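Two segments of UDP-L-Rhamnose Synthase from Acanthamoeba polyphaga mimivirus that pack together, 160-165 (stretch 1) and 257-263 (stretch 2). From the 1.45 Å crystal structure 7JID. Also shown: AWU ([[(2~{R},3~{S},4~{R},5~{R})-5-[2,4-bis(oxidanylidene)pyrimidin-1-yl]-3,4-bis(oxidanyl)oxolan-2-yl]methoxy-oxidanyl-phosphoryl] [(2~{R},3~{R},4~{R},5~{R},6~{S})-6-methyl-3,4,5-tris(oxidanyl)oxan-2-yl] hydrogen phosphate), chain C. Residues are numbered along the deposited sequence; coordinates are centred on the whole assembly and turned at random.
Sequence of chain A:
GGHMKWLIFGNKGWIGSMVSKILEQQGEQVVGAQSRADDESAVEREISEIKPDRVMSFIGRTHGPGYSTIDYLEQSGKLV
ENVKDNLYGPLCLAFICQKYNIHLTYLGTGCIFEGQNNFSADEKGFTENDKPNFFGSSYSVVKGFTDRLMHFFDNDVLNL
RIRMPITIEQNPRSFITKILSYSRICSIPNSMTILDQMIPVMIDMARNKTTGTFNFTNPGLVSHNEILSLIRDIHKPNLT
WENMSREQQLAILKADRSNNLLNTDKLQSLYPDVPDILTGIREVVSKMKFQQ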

# COMPACT_ATOMS: atom_id res chain seq x y z
N LEU A 160 -1.93 -11.33 13.49
CA LEU A 160 -1.61 -11.12 14.92
C LEU A 160 -0.98 -9.73 15.10
O LEU A 160 0.02 -9.41 14.45
CB LEU A 160 -0.66 -12.19 15.46
CG LEU A 160 -1.24 -13.61 15.40
CD1 LEU A 160 -0.24 -14.59 15.95
CD2 LEU A 160 -2.60 -13.71 16.08
N ARG A 161 -1.64 -8.88 15.88
CA ARG A 161 -1.08 -7.54 16.19
C ARG A 161 -0.22 -7.54 17.45
O ARG A 161 -0.73 -7.50 18.60
CB ARG A 161 -2.27 -6.58 16.32
CG ARG A 161 -3.10 -6.38 15.08
CD ARG A 161 -4.15 -5.37 15.46
NE ARG A 161 -5.14 -5.07 14.47
CZ ARG A 161 -6.36 -4.63 14.74
NH1 ARG A 161 -6.79 -4.58 15.99
NH2 ARG A 161 -7.16 -4.30 13.73
N ILE A 162 1.11 -7.65 17.29
CA ILE A 162 2.04 -7.52 18.44
C ILE A 162 2.41 -6.04 18.56
O ILE A 162 2.30 -5.30 17.57
CB ILE A 162 3.26 -8.43 18.32
CG1 ILE A 162 4.06 -8.13 17.04
CG2 ILE A 162 2.83 -9.89 18.43
CD1 ILE A 162 5.50 -8.60 17.15
N ARG A 163 2.89 -5.69 19.72
CA ARG A 163 3.51 -4.36 19.92
C ARG A 163 4.75 -4.48 20.77
O ARG A 163 4.75 -5.26 21.74
CB ARG A 163 2.55 -3.40 20.59
CG ARG A 163 1.27 -3.17 19.81
CD ARG A 163 0.39 -2.09 20.42
NE ARG A 163 1.00 -0.77 20.25
CZ ARG A 163 1.29 0.12 21.20
NH1 ARG A 163 1.24 -0.19 22.48
NH2 ARG A 163 1.75 1.30 20.87
N MET A 164 5.70 -3.59 20.53
CA MET A 164 6.85 -3.39 21.46
C MET A 164 7.33 -4.74 22.01
O MET A 164 7.45 -4.97 23.23
CB MET A 164 6.43 -2.49 22.62
CG MET A 164 5.93 -1.16 22.06
SD MET A 164 5.20 -0.11 23.30
CE MET A 164 5.10 1.43 22.39
N PRO A 165 7.67 -5.70 21.11
CA PRO A 165 8.01 -7.03 21.57
C PRO A 165 9.24 -7.09 22.48
O PRO A 165 10.21 -6.36 22.27
CB PRO A 165 8.31 -7.82 20.30
CG PRO A 165 8.48 -6.80 19.22
CD PRO A 165 7.65 -5.59 19.64
N ARG A 257 5.58 8.06 17.50
CA ARG A 257 5.44 6.65 17.97
C ARG A 257 4.00 6.43 18.44
O ARG A 257 3.34 7.32 19.01
CB ARG A 257 6.46 6.27 19.04
CG ARG A 257 7.92 6.32 18.63
CD ARG A 257 8.22 5.37 17.51
NE ARG A 257 9.64 5.26 17.24
CZ ARG A 257 10.30 5.93 16.30
NH1 ARG A 257 9.71 6.85 15.57
NH2 ARG A 257 11.58 5.65 16.12
N SER A 258 3.49 5.25 18.12
CA SER A 258 2.15 4.79 18.51
C SER A 258 2.12 4.50 20.02
O SER A 258 3.05 3.84 20.54
CB SER A 258 1.84 3.53 17.78
OG SER A 258 0.63 2.94 18.22
N ASN A 259 1.09 4.96 20.70
CA ASN A 259 0.87 4.66 22.14
C ASN A 259 -0.59 4.27 22.30
O ASN A 259 -1.44 5.12 21.98
CB ASN A 259 1.20 5.86 23.04
CG ASN A 259 2.67 6.17 23.02
OD1 ASN A 259 3.46 5.53 23.68
ND2 ASN A 259 3.05 7.17 22.22
N ASN A 260 -0.89 3.08 22.85
CA ASN A 260 -2.30 2.64 22.93
C ASN A 260 -2.43 1.51 23.96
O ASN A 260 -1.43 0.92 24.37
CB ASN A 260 -2.82 2.29 21.54
CG ASN A 260 -2.21 1.03 20.98
OD1 ASN A 260 -2.25 0.00 21.64
ND2 ASN A 260 -1.72 1.13 19.75
N LEU A 261 -3.68 1.24 24.29
CA LEU A 261 -4.18 -0.04 24.82
C LEU A 261 -4.89 -0.80 23.72
O LEU A 261 -5.80 -0.21 23.07
CB LEU A 261 -5.18 0.23 25.95
CG LEU A 261 -5.98 -0.97 26.47
CD1 LEU A 261 -5.08 -1.96 27.17
CD2 LEU A 261 -7.10 -0.52 27.42
N LEU A 262 -4.54 -2.07 23.56
CA LEU A 262 -5.35 -3.02 22.77
C LEU A 262 -6.27 -3.79 23.70
O LEU A 262 -5.82 -4.27 24.75
CB LEU A 262 -4.46 -4.00 21.99
CG LEU A 262 -3.44 -3.38 21.03
CD1 LEU A 262 -2.58 -4.53 20.47
CD2 LEU A 262 -4.09 -2.52 19.97
N ASN A 263 -7.54 -3.87 23.30
CA ASN A 263 -8.49 -4.78 23.96
C ASN A 263 -8.13 -6.22 23.60
O ASN A 263 -8.13 -6.52 22.38
CB ASN A 263 -9.90 -4.42 23.55
CG ASN A 263 -10.96 -5.24 24.24
OD1 ASN A 263 -10.81 -6.43 24.41
ND2 ASN A 263 -12.11 -4.63 24.49
PA AWU C . 11.88 2.62 19.01
O1A AWU C . 12.02 3.82 18.16
O2A AWU C . 13.14 1.97 19.56
O3A AWU C . 11.20 1.30 18.34
PB AWU C . 10.17 1.26 17.06
O1B AWU C . 8.96 2.22 17.17
O2B AWU C . 11.02 1.27 15.77
O3B AWU C . 9.58 -0.21 17.33
C5' AWU C . 7.75 -2.39 15.09
O5' AWU C . 8.77 -1.83 15.90
C4' AWU C . 6.64 -2.93 15.97
O4' AWU C . 5.50 -3.35 15.19
C3' AWU C . 6.19 -1.84 16.90
O3' AWU C . 5.39 -2.43 17.89
C2' AWU C . 7.35 -1.20 17.66
C1' AWU C . 8.45 -0.83 16.77
N1 AWU C . 11.94 5.87 23.06
C2 AWU C . 12.38 6.62 24.14
O2 AWU C . 11.82 6.49 25.25
N3 AWU C . 13.51 7.38 23.99
C4 AWU C . 14.12 7.53 22.78
O4 AWU C . 15.19 8.24 22.73
C5 AWU C . 13.68 6.77 21.70
C6 AWU C . 12.52 6.01 21.81
C1C AWU C . 10.72 5.02 23.18
C2C AWU C . 9.66 5.17 22.09
C3C AWU C . 9.00 3.77 22.09
C4C AWU C . 10.17 2.90 22.45
C5C AWU C . 10.73 2.07 21.32
C6' AWU C . 8.45 -3.49 14.30
O2' AWU C . 7.90 -2.17 18.51
O2C AWU C . 8.75 6.17 22.49
O3C AWU C . 8.07 3.65 23.14
O4C AWU C . 11.23 3.73 22.89
O5C AWU C . 10.94 2.98 20.21

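Stretch 1 enters as a strand that began earlier in the chain and is loop at Arg163; stretch 2 is irregular throughout. Their touching parts run 125° apart, and the backbones stay well separated, with CA of Arg161 9.1 Å from CA of Leu262 and CA of Arg163 9.4 Å from CA of Ser258. Side chains must bridge that gap, burying 287 Å² over both sides, and Arg163 gives the largest share (105 Å²). Its CA-to-CB bond points toward stretch 2, and its long side chain carries the guanidinium to Ser258, where Arg163 NH2 lies 2.9 Å from Ser258 O, near the plane of the group. Small Ser258 also offers a hydroxyl acceptor: Arg163 NH2 donates a weak hydrogen bond to Ser258 OG (3.3 Å, 135°). The flat amide of Asn260 places ND2 over one guanidinium face, 3.4 Å from Arg163 NE; both are donors, so this is packing, and ND2 is hydrogen-bonded elsewhere in the structure.

Arginine also offers an aliphatic stem: Arg163 CD meets Leu262 CD1 at 3.8 Å. A leucine suits this buried place: its methyl covers that stem and asks for no hydrogen bond. Met164 adds its flexible, apolar end, CE 3.7 Å from Ser258 O. Arg257 instead leads away, to the AWU phosphate.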